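Side-chain contact in GGDEF family protein (Caulobacter vibrioides, PDB 3U2A), which is of unassigned function but folds, in its crystallised portion, as a PAS domain and pairs with a second copy of itself: residues 39-42 against 43-46. Sequence-based numbering, arbitrary orientation.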
ATOM      1  N   ASN A  39       8.557   2.343  -5.723  1.00 16.02           N
ATOM      2  CA  ASN A  39       9.159   2.233  -4.400  1.00 14.83           C
ATOM      3  C   ASN A  39       8.488   1.102  -3.619  1.00 15.22           C
ATOM      4  O   ASN A  39       7.264   1.037  -3.542  1.00 16.13           O
ATOM      5  CB  ASN A  39       9.003   3.553  -3.640  1.00 14.70           C
ATOM      6  CG  ASN A  39       9.811   3.589  -2.362  1.00 16.66           C
ATOM      7  OD1 ASN A  39       9.272   3.837  -1.283  1.00 18.84           O
ATOM      8  ND2 ASN A  39      11.119   3.358  -2.477  1.00 17.43           N
ATOM      9  N   GLY A  40       9.291   0.222  -3.035  1.00 17.11           N
ATOM     10  CA  GLY A  40       8.761  -0.877  -2.228  1.00 15.73           C
ATOM     11  C   GLY A  40       9.092  -2.220  -2.837  1.00 14.87           C
ATOM     12  O   GLY A  40      10.188  -2.412  -3.366  1.00 14.65           O
ATOM     13  N   ALA A  41       8.125  -3.138  -2.796  1.00 13.99           N
ATOM     14  CA  ALA A  41       8.362  -4.548  -3.140  1.00 15.17           C
ATOM     15  C   ALA A  41       8.306  -4.824  -4.647  1.00 14.72           C
ATOM     16  O   ALA A  41       7.694  -5.813  -5.089  1.00 15.17           O
ATOM     17  CB  ALA A  41       7.379  -5.472  -2.368  1.00 14.04           C
ATOM     18  N   ALA A  42       8.956  -3.964  -5.433  1.00 14.72           N
ATOM     19  CA  ALA A  42       8.937  -4.108  -6.893  1.00 15.82           C
ATOM     20  C   ALA A  42       9.501  -5.466  -7.329  1.00 16.75           C
ATOM     21  O   ALA A  42       8.866  -6.182  -8.113  1.00 14.45           O
ATOM     22  CB  ALA A  42       9.691  -2.957  -7.575  1.00 16.23           C
ATOM     23  N   ARG A  43      10.670  -5.831  -6.808  1.00 16.84           N
ATOM     24  CA  ARG A  43      11.304  -7.103  -7.173  1.00 19.73           C
ATOM     25  C   ARG A  43      10.389  -8.308  -6.927  1.00 20.11           C
ATOM     26  O   ARG A  43      10.213  -9.155  -7.818  1.00 19.68           O
ATOM     27  CB  ARG A  43      12.660  -7.275  -6.462  1.00 24.66           C
ATOM     28  CG  ARG A  43      13.380  -8.565  -6.843  1.00 35.24           C
ATOM     29  CD  ARG A  43      14.886  -8.497  -6.599  1.00 43.62           C
ATOM     30  NE  ARG A  43      15.528  -9.809  -6.746  1.00 57.21           N
ATOM     31  CZ  ARG A  43      15.741 -10.438  -7.905  1.00 63.78           C
ATOM     32  NH1 ARG A  43      15.359  -9.898  -9.059  1.00 64.93           N
ATOM     33  NH2 ARG A  43      16.337 -11.624  -7.914  1.00 66.87           N
ATOM     34  N   ALA A  44       9.802  -8.369  -5.726  1.00 19.07           N
ATOM     35  CA  ALA A  44       8.873  -9.433  -5.351  1.00 18.79           C
ATOM     36  C   ALA A  44       7.680  -9.548  -6.295  1.00 20.90           C
ATOM     37  O   ALA A  44       7.151 -10.646  -6.508  1.00 20.75           O
ATOM     38  CB  ALA A  44       8.394  -9.244  -3.919  1.00 18.99           C
ATOM     39  N   LEU A  45       7.264  -8.416  -6.860  1.00 17.03           N
ATOM     40  CA  LEU A  45       6.084  -8.370  -7.710  1.00 18.79           C
ATOM     41  C   LEU A  45       6.368  -8.628  -9.194  1.00 19.36           C
ATOM     42  O   LEU A  45       5.443  -8.629 -10.014  1.00 20.10           O
ATOM     43  CB  LEU A  45       5.369  -7.028  -7.543  1.00 18.75           C
ATOM     44  CG  LEU A  45       4.708  -6.795  -6.189  1.00 20.86           C
ATOM     45  CD1 LEU A  45       4.170  -5.395  -6.126  1.00 19.84           C
ATOM     46  CD2 LEU A  45       3.611  -7.792  -5.961  1.00 25.27           C
ATOM     47  N   GLY A  46       7.638  -8.830  -9.538  1.00 16.85           N
ATOM     48  CA  GLY A  46       8.028  -9.022 -10.934  1.00 16.89           C
ATOM     49  C   GLY A  46       8.407  -7.715 -11.614  1.00 18.55           C
ATOM     50  O   GLY A  46       8.783  -7.694 -12.795  1.00 18.56           O
TER
HETATM   51  O   HOH W   1      12.210  -4.083  -5.073  1.00 35.65           O
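A single amide, that of L45, serves two successive carbonyls: its N lies 3.2 Å from A41 O in a hydrogen bond and 3.0 Å from A42 O in a weak one. Neither bond is straight, the N-H...O angle to A41 O being 135°, as expected when one hydrogen is shared. The donor meets the A41 carbonyl at a C=O...N angle of 156°, tilted modestly out of the carbonyl plane. L45 wraps its side chain over the same oxygen, CG 3.3 Å from A41 O, because chi1 of -68° sets CG beside the backbone N and anti to the carbonyl carbon. On the flank of this tight turn the methyl groups of A41 and A44 meet, CB to CB 4.2 Å, and both also touch D23. A41 is also the centre of an inverse gamma turn, in which A42 N donates weakly to G40 O, 2.9 Å away. A water donates to G40 O as well and accepts from R43 N at 2.9 Å, joining the last residue of strand 35-40 to R43 within the turn. The chain thus leaves the PAS sheet through a compact coil, with A42 resting on A51 and L45 on P115. The bent, shared bonds are consistent with a turn held by several modest backbone bonds and a bridging water, probably helped by L45 covering A41 O, with no polar side-chain bond between 39-42 and 43-46.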